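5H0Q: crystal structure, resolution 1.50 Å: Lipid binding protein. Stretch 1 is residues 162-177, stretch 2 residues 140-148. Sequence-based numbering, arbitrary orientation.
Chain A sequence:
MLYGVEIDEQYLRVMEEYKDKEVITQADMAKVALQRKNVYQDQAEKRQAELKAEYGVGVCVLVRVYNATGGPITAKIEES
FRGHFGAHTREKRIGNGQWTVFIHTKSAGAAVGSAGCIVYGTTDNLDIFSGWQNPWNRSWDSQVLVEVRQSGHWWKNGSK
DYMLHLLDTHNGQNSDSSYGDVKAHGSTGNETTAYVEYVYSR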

ATOM      1  N   TYR A 162       3.484 -19.323  -3.488  1.00 42.05           N
ATOM      2  CA  TYR A 162       2.872 -18.954  -4.759  1.00 41.67           C
ATOM      3  C   TYR A 162       2.902 -17.444  -4.966  1.00 39.78           C
ATOM      4  O   TYR A 162       3.197 -16.968  -6.069  1.00 36.95           O
ATOM      5  CB  TYR A 162       1.434 -19.468  -4.823  1.00 46.66           C
ATOM      6  CG  TYR A 162       0.728 -19.099  -6.104  1.00 44.32           C
ATOM      7  CD1 TYR A 162       1.127 -19.646  -7.315  1.00 56.08           C
ATOM      8  CD2 TYR A 162      -0.344 -18.218  -6.109  1.00 54.36           C
ATOM      9  CE1 TYR A 162       0.481 -19.321  -8.500  1.00 54.68           C
ATOM     10  CE2 TYR A 162      -0.993 -17.883  -7.292  1.00 54.24           C
ATOM     11  CZ  TYR A 162      -0.574 -18.439  -8.479  1.00 62.26           C
ATOM     12  OH  TYR A 162      -1.210 -18.113  -9.654  1.00 67.02           O
ATOM     13  N   MET A 163       2.596 -16.675  -3.925  1.00 39.50           N
ATOM     14  CA  MET A 163       2.670 -15.219  -4.060  1.00 32.93           C
ATOM     15  C   MET A 163       4.091 -14.760  -4.364  1.00 42.35           C
ATOM     16  O   MET A 163       4.292 -13.863  -5.189  1.00 31.78           O
ATOM     17  CB  MET A 163       2.113 -14.549  -2.800  1.00 30.87           C
ATOM     18  CG  MET A 163       0.624 -14.898  -2.562  1.00 37.54           C
ATOM     19  SD  MET A 163      -0.399 -14.679  -4.046  1.00 33.14           S
ATOM     20  CE  MET A 163      -0.111 -12.936  -4.410  1.00 32.40           C
ATOM     21  N   LEU A 164       5.090 -15.369  -3.733  1.00 32.08           N
ATOM     22  CA  LEU A 164       6.470 -15.012  -4.055  1.00 32.91           C
ATOM     23  C   LEU A 164       6.799 -15.359  -5.503  1.00 34.16           C
ATOM     24  O   LEU A 164       7.480 -14.595  -6.201  1.00 36.84           O
ATOM     25  CB  LEU A 164       7.417 -15.713  -3.093  1.00 34.64           C
ATOM     26  CG  LEU A 164       8.910 -15.426  -3.247  1.00 37.91           C
ATOM     27  CD1 LEU A 164       9.214 -13.928  -3.126  1.00 33.78           C
ATOM     28  CD2 LEU A 164       9.661 -16.215  -2.207  1.00 43.92           C
ATOM     29  N   HIS A 165       6.288 -16.493  -5.991  1.00 36.41           N
ATOM     30  CA  HIS A 165       6.483 -16.849  -7.393  1.00 40.56           C
ATOM     31  C   HIS A 165       5.897 -15.794  -8.319  1.00 38.19           C
ATOM     32  O   HIS A 165       6.506 -15.444  -9.335  1.00 39.40           O
ATOM     33  CB  HIS A 165       5.845 -18.211  -7.691  1.00 41.99           C
ATOM     34  CG  HIS A 165       5.757 -18.512  -9.154  1.00 53.33           C
ATOM     35  ND1 HIS A 165       4.559 -18.715  -9.804  1.00 63.31           N
ATOM     36  CD2 HIS A 165       6.720 -18.610 -10.100  1.00 49.55           C
ATOM     37  CE1 HIS A 165       4.789 -18.942 -11.084  1.00 55.82           C
ATOM     38  NE2 HIS A 165       6.093 -18.887 -11.290  1.00 55.23           N
ATOM     39  N   LEU A 166       4.707 -15.285  -7.998  1.00 36.81           N
ATOM     40  CA  LEU A 166       4.132 -14.203  -8.789  1.00 36.21           C
ATOM     41  C   LEU A 166       5.006 -12.959  -8.726  1.00 34.56           C
ATOM     42  O   LEU A 166       5.186 -12.266  -9.736  1.00 35.13           O
ATOM     43  CB  LEU A 166       2.711 -13.886  -8.304  1.00 34.95           C
ATOM     44  CG  LEU A 166       1.645 -14.964  -8.562  1.00 36.76           C
ATOM     45  CD1 LEU A 166       0.306 -14.483  -7.989  1.00 35.24           C
ATOM     46  CD2 LEU A 166       1.551 -15.271 -10.054  1.00 39.28           C
ATOM     47  N   LEU A 167       5.575 -12.673  -7.551  1.00 32.73           N
ATOM     48  CA  LEU A 167       6.428 -11.496  -7.412  1.00 31.27           C
ATOM     49  C   LEU A 167       7.719 -11.644  -8.201  1.00 33.27           C
ATOM     50  O   LEU A 167       8.198 -10.669  -8.795  1.00 36.27           O
ATOM     51  CB  LEU A 167       6.717 -11.235  -5.934  1.00 29.22           C
ATOM     52  CG  LEU A 167       5.562 -10.578  -5.169  1.00 27.43           C
ATOM     53  CD1 LEU A 167       5.767 -10.633  -3.652  1.00 29.69           C
ATOM     54  CD2 LEU A 167       5.342  -9.122  -5.624  1.00 26.41           C
ATOM     55  N   ASP A 168       8.297 -12.852  -8.221  1.00 34.39           N
ATOM     56  CA  ASP A 168       9.572 -13.058  -8.904  1.00 35.93           C
ATOM     57  C   ASP A 168       9.415 -13.053 -10.412  1.00 38.47           C
ATOM     58  O   ASP A 168      10.347 -12.656 -11.128  1.00 40.67           O
ATOM     59  CB  ASP A 168      10.213 -14.377  -8.470  1.00 40.18           C
ATOM     60  CG  ASP A 168      10.761 -14.322  -7.061  1.00 41.13           C
ATOM     61  OD1 ASP A 168      11.158 -15.384  -6.537  1.00 36.37           O
ATOM     62  OD2 ASP A 168      10.788 -13.217  -6.479  1.00 34.75           O
ATOM     63  N   THR A 169       8.263 -13.501 -10.914  1.00 44.03           N
ATOM     64  CA  THR A 169       8.048 -13.599 -12.345  1.00 45.04           C
ATOM     65  C   THR A 169       7.245 -12.436 -12.897  1.00 45.50           C
ATOM     66  O   THR A 169       6.969 -12.406 -14.097  1.00 43.12           O
ATOM     67  CB  THR A 169       7.364 -14.927 -12.688  1.00 43.85           C
ATOM     68  OG1 THR A 169       6.054 -14.989 -12.108  1.00 42.67           O
ATOM     69  CG2 THR A 169       8.203 -16.099 -12.187  1.00 50.14           C
ATOM     70  N   HIS A 170       6.880 -11.478 -12.062  1.00 40.05           N
ATOM     71  CA  HIS A 170       6.188 -10.288 -12.532  1.00 38.25           C
ATOM     72  C   HIS A 170       7.064  -9.560 -13.547  1.00 43.63           C
ATOM     73  O   HIS A 170       8.301  -9.661 -13.532  1.00 39.06           O
ATOM     74  CB  HIS A 170       5.853  -9.383 -11.334  1.00 34.45           C
ATOM     75  CG  HIS A 170       4.742  -8.414 -11.580  1.00 33.67           C
ATOM     76  ND1 HIS A 170       4.956  -7.080 -11.852  1.00 40.63           N
ATOM     77  CD2 HIS A 170       3.400  -8.585 -11.573  1.00 33.54           C
ATOM     78  CE1 HIS A 170       3.793  -6.473 -12.011  1.00 38.86           C
ATOM     79  NE2 HIS A 170       2.832  -7.362 -11.838  1.00 33.82           N
ATOM     80  N   ASN A 171       6.420  -8.810 -14.445  1.00 39.30           N
ATOM     81  CA  ASN A 171       7.139  -8.069 -15.478  1.00 42.49           C
ATOM     82  C   ASN A 171       6.485  -6.700 -15.646  1.00 40.27           C
ATOM     83  O   ASN A 171       5.933  -6.368 -16.693  1.00 44.95           O
ATOM     84  CB  ASN A 171       7.170  -8.828 -16.804  1.00 44.05           C
ATOM     85  CG  ASN A 171       7.956  -8.086 -17.881  1.00 49.27           C
ATOM     86  OD1 ASN A 171       8.867  -7.307 -17.582  1.00 44.91           O
ATOM     87  ND2 ASN A 171       7.595  -8.315 -19.138  1.00 49.78           N
ATOM     88  N   GLY A 172       6.543  -5.889 -14.593  1.00 39.31           N
ATOM     89  CA  GLY A 172       5.999  -4.549 -14.663  1.00 40.32           C
ATOM     90  C   GLY A 172       6.210  -3.760 -13.388  1.00 35.23           C
ATOM     91  O   GLY A 172       6.170  -4.324 -12.292  1.00 37.52           O
ATOM     92  N   GLN A 173       6.416  -2.455 -13.525  1.00 38.16           N
ATOM     93  CA  GLN A 173       6.567  -1.566 -12.379  1.00 31.24           C
ATOM     94  C   GLN A 173       5.249  -0.892 -12.017  1.00 38.39           C
ATOM     95  O   GLN A 173       5.240   0.032 -11.205  1.00 29.46           O
ATOM     96  CB  GLN A 173       7.655  -0.529 -12.673  1.00 31.82           C
ATOM     97  CG  GLN A 173       9.065  -1.135 -12.789  1.00 32.68           C
ATOM     98  CD  GLN A 173       9.212  -2.118 -13.930  1.00 44.36           C
ATOM     99  OE1 GLN A 173       9.036  -1.760 -15.088  1.00 40.53           O
ATOM    100  NE2 GLN A 173       9.562  -3.359 -13.613  1.00 39.15           N
ATOM    101  N   ASN A 174       4.137  -1.360 -12.589  1.00 33.43           N
ATOM    102  CA  ASN A 174       2.793  -0.974 -12.196  1.00 32.97           C
ATOM    103  C   ASN A 174       1.983  -2.257 -12.058  1.00 30.40           C
ATOM    104  O   ASN A 174       2.298  -3.282 -12.671  1.00 35.82           O
ATOM    105  CB  ASN A 174       2.120  -0.040 -13.229  1.00 43.20           C
ATOM    106  CG  ASN A 174       2.758   1.342 -13.285  1.00 66.08           C
ATOM    107  OD1 ASN A 174       2.530   2.178 -12.415  1.00 56.24           O
ATOM    108  ND2 ASN A 174       3.530   1.595 -14.335  1.00 82.84           N
ATOM    109  N   SER A 175       0.932  -2.192 -11.250  1.00 30.04           N
ATOM    110  CA  SER A 175       0.043  -3.331 -11.073  1.00 28.47           C
ATOM    111  C   SER A 175      -1.336  -2.787 -10.749  1.00 28.71           C
ATOM    112  O   SER A 175      -1.450  -1.797 -10.027  1.00 27.94           O
ATOM    113  CB  SER A 175       0.533  -4.264  -9.955  1.00 36.52           C
ATOM    114  OG  SER A 175      -0.377  -5.342  -9.741  1.00 32.95           O
ATOM    115  N   ASP A 176      -2.374  -3.437 -11.286  1.00 31.29           N
ATOM    116  CA  ASP A 176      -3.751  -3.006 -11.068  1.00 31.43           C
ATOM    117  C   ASP A 176      -4.635  -4.224 -10.830  1.00 28.26           C
ATOM    118  O   ASP A 176      -4.441  -5.276 -11.441  1.00 31.58           O
ATOM    119  CB  ASP A 176      -4.289  -2.195 -12.263  1.00 36.27           C
ATOM    120  CG  ASP A 176      -3.625  -0.845 -12.397  1.00 47.81           C
ATOM    121  OD1 ASP A 176      -4.034   0.096 -11.688  1.00 42.18           O
ATOM    122  OD2 ASP A 176      -2.692  -0.724 -13.214  1.00 42.29           O
ATOM    123  N   SER A 177      -5.587  -4.077  -9.924  1.00 28.03           N
ATOM    124  CA  SER A 177      -6.502  -5.171  -9.587  1.00 27.30           C
ATOM    125  C   SER A 177      -7.845  -4.587  -9.183  1.00 32.44           C
ATOM    126  O   SER A 177      -7.915  -3.496  -8.623  1.00 27.10           O
ATOM    127  CB  SER A 177      -5.924  -6.022  -8.440  1.00 28.46           C
ATOM    128  OG  SER A 177      -6.753  -7.123  -8.101  1.00 28.32           O
TER
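Stretch 2, residues 140-148: WDSQVLVEV

Stretch 2 enters as a loop at Trp140 to Ser142 and becomes a strand from Gln143 to Val148, with phi between -152° and -103° and psi between 127° and 152°. Two elements of stretch 1 define its placement. Against the helix of stretch 1 the strand axis approaches to 8.0 Å at a crossing angle of 133°, so the two run obliquely in opposing senses. Against strand 174-177 the axes lie 5.7 Å apart and only 5° from parallel, and the CA register pairs Gln173 with Gln143, Ser175 with Leu145 and Ser177 with Glu147. The cross-strand hydrogen bonds here use serine side chains rather than backbone carbonyls.

Trp140 makes no contact. Asp141 is tied in through a water, which donates to Asp141 OD2 (2.7 Å) and Asn171 OD1 (2.8 Å) and accepts from Gln143 NE2 and Gln173 NE2 (both 3.1 Å). Ser142 contributes its carbonyl: Gln173 NE2 donates to Ser142 O at 2.7 Å with a nearly linear angle of 173°. The CA-to-CB bond of Gln173 points away, yet its m, p side chain folds back to make this bond.

Gln143 reaches the turn that follows the helix. Its OE1 accepts from Gly172 N at 2.9 Å (178°) and from His170 ND1 at 2.8 Å (147°), so one oxygen serves two donors across the turn. OE1 lies at the edge of the His170 ring, near its plane, whereas Val144 O sits over one face, 3.0 Å from His170 CE1. Val144 N, by contrast, is buried without a partner; its approach to Gly172 O, at 3.8 Å, is no hydrogen bond. The Val144 side chain packs beside the strand's start, with CG1 3.6 Å from Gln173 O.

Leu145 meets the helix. Its CB lies 3.7 Å from Leu167 CD2, and its CD2 lies 4.0 Å from both Met163 CE and Leu166 CB; CD1 lies 3.8 Å from His170 CD2. Apolar side chains from helix and strand thus pack together here.

Val146 N donates to Ser175 OG at 2.9 Å (166°), and Val146 CG2 comes within 3.5 Å of the same OG. Glu147 starts with its CA-to-CB bond pointing away, but its carboxylate returns to the helix, OE2 lying 3.7 Å from Leu166 CD1 and OE1 3.9 Å from Met163 CE. Val148 repeats the serine pattern two residues on: Val148 N donates to Ser177 OG at 2.9 Å (162°). Both serines have chi1 t and CA-to-CB bonds directed toward stretch 2, which brings each hydroxyl to a backbone amide.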

ATOM      1  N   TRP A 140      17.596  -7.984 -13.347  1.00 43.86           N
ATOM      2  CA  TRP A 140      16.145  -8.000 -13.224  1.00 44.25           C
ATOM      3  C   TRP A 140      15.651  -6.652 -12.702  1.00 46.50           C
ATOM      4  O   TRP A 140      16.415  -5.835 -12.184  1.00 40.64           O
ATOM      5  CB  TRP A 140      15.707  -9.141 -12.297  1.00 44.21           C
ATOM      6  CG  TRP A 140      16.337 -10.467 -12.639  1.00 45.75           C
ATOM      7  CD1 TRP A 140      17.503 -10.975 -12.135  1.00 57.52           C
ATOM      8  CD2 TRP A 140      15.842 -11.449 -13.563  1.00 59.53           C
ATOM      9  NE1 TRP A 140      17.758 -12.208 -12.680  1.00 62.67           N
ATOM     10  CE2 TRP A 140      16.759 -12.523 -13.562  1.00 60.57           C
ATOM     11  CE3 TRP A 140      14.717 -11.526 -14.389  1.00 62.26           C
ATOM     12  CZ2 TRP A 140      16.582 -13.661 -14.352  1.00 64.78           C
ATOM     13  CZ3 TRP A 140      14.545 -12.660 -15.177  1.00 69.92           C
ATOM     14  CH2 TRP A 140      15.477 -13.708 -15.152  1.00 63.88           C
ATOM     15  N   ASP A 141      14.348  -6.425 -12.838  1.00 38.27           N
ATOM     16  CA  ASP A 141      13.749  -5.145 -12.508  1.00 46.38           C
ATOM     17  C   ASP A 141      12.999  -5.224 -11.191  1.00 35.53           C
ATOM     18  O   ASP A 141      12.526  -6.292 -10.777  1.00 33.13           O
ATOM     19  CB  ASP A 141      12.778  -4.696 -13.599  1.00 51.33           C
ATOM     20  CG  ASP A 141      13.396  -4.718 -14.968  1.00 69.75           C
ATOM     21  OD1 ASP A 141      14.602  -4.426 -15.065  1.00 70.65           O
ATOM     22  OD2 ASP A 141      12.673  -5.029 -15.936  1.00 65.62           O
ATOM     23  N   SER A 142      12.864  -4.060 -10.557  1.00 31.63           N
ATOM     24  CA  SER A 142      11.942  -3.915  -9.437  1.00 29.48           C
ATOM     25  C   SER A 142      10.522  -4.255  -9.866  1.00 29.74           C
ATOM     26  O   SER A 142      10.086  -3.902 -10.972  1.00 32.18           O
ATOM     27  CB  SER A 142      11.970  -2.493  -8.907  1.00 28.80           C
ATOM     28  OG  SER A 142      13.307  -2.053  -8.673  1.00 30.40           O
ATOM     29  N   GLN A 143       9.787  -4.905  -8.956  1.00 29.37           N
ATOM     30  CA  GLN A 143       8.437  -5.401  -9.227  1.00 28.77           C
ATOM     31  C   GLN A 143       7.473  -4.984  -8.130  1.00 26.73           C
ATOM     32  O   GLN A 143       7.850  -4.854  -6.960  1.00 25.25           O
ATOM     33  CB  GLN A 143       8.413  -6.940  -9.359  1.00 32.05           C
ATOM     34  CG  GLN A 143       9.333  -7.488 -10.455  1.00 37.65           C
ATOM     35  CD  GLN A 143       8.949  -7.008 -11.839  1.00 37.54           C
ATOM     36  OE1 GLN A 143       7.764  -6.869 -12.159  1.00 35.80           O
ATOM     37  NE2 GLN A 143       9.948  -6.768 -12.675  1.00 37.65           N
ATOM     38  N   VAL A 144       6.194  -4.842  -8.509  1.00 26.83           N
ATOM     39  CA  VAL A 144       5.120  -4.524  -7.579  1.00 25.19           C
ATOM     40  C   VAL A 144       3.881  -5.302  -8.011  1.00 26.39           C
ATOM     41  O   VAL A 144       3.702  -5.590  -9.194  1.00 28.86           O
ATOM     42  CB  VAL A 144       4.839  -3.009  -7.533  1.00 32.64           C
ATOM     43  CG1 VAL A 144       4.308  -2.533  -8.857  1.00 27.15           C
ATOM     44  CG2 VAL A 144       3.915  -2.650  -6.410  1.00 35.48           C
ATOM     45  N   LEU A 145       3.024  -5.641  -7.040  1.00 25.47           N
ATOM     46  CA  LEU A 145       1.862  -6.479  -7.321  1.00 29.31           C
ATOM     47  C   LEU A 145       0.749  -6.169  -6.343  1.00 24.15           C
ATOM     48  O   LEU A 145       0.974  -6.186  -5.128  1.00 26.10           O
ATOM     49  CB  LEU A 145       2.231  -7.950  -7.200  1.00 26.74           C
ATOM     50  CG  LEU A 145       1.093  -8.953  -7.439  1.00 36.92           C
ATOM     51  CD1 LEU A 145       0.720  -8.936  -8.892  1.00 44.12           C
ATOM     52  CD2 LEU A 145       1.516 -10.319  -6.975  1.00 38.73           C
ATOM     53  N   VAL A 146      -0.458  -5.928  -6.859  1.00 26.42           N
ATOM     54  CA  VAL A 146      -1.629  -5.803  -6.003  1.00 23.46           C
ATOM     55  C   VAL A 146      -2.664  -6.823  -6.459  1.00 26.21           C
ATOM     56  O   VAL A 146      -2.771  -7.135  -7.644  1.00 26.34           O
ATOM     57  CB  VAL A 146      -2.246  -4.387  -5.994  1.00 24.33           C
ATOM     58  CG1 VAL A 146      -1.289  -3.407  -5.356  1.00 28.47           C
ATOM     59  CG2 VAL A 146      -2.587  -3.961  -7.413  1.00 24.18           C
ATOM     60  N   GLU A 147      -3.405  -7.355  -5.496  1.00 24.10           N
ATOM     61  CA  GLU A 147      -4.569  -8.203  -5.780  1.00 26.42           C
ATOM     62  C   GLU A 147      -5.655  -7.887  -4.776  1.00 24.02           C
ATOM     63  O   GLU A 147      -5.383  -7.846  -3.572  1.00 24.29           O
ATOM     64  CB  GLU A 147      -4.240  -9.687  -5.703  1.00 27.84           C
ATOM     65  CG  GLU A 147      -3.434 -10.178  -6.875  1.00 35.71           C
ATOM     66  CD  GLU A 147      -3.223 -11.691  -6.885  1.00 33.91           C
ATOM     67  OE1 GLU A 147      -3.690 -12.375  -5.952  1.00 36.66           O
ATOM     68  OE2 GLU A 147      -2.545 -12.172  -7.819  1.00 40.31           O
ATOM     69  N   VAL A 148      -6.876  -7.678  -5.262  1.00 24.42           N
ATOM     70  CA  VAL A 148      -8.046  -7.539  -4.406  1.00 23.67           C
ATOM     71  C   VAL A 148      -8.804  -8.855  -4.484  1.00 25.14           C
ATOM     72  O   VAL A 148      -9.096  -9.326  -5.580  1.00 26.70           O
ATOM     73  CB  VAL A 148      -8.954  -6.374  -4.838  1.00 24.39           C
ATOM     74  CG1 VAL A 148     -10.035  -6.127  -3.790  1.00 23.67           C
ATOM     75  CG2 VAL A 148      -8.159  -5.098  -5.072  1.00 23.38           C
TER
HETATM   76  O   HOH W   1      10.085  -5.745 -15.560  1.00 40.29           O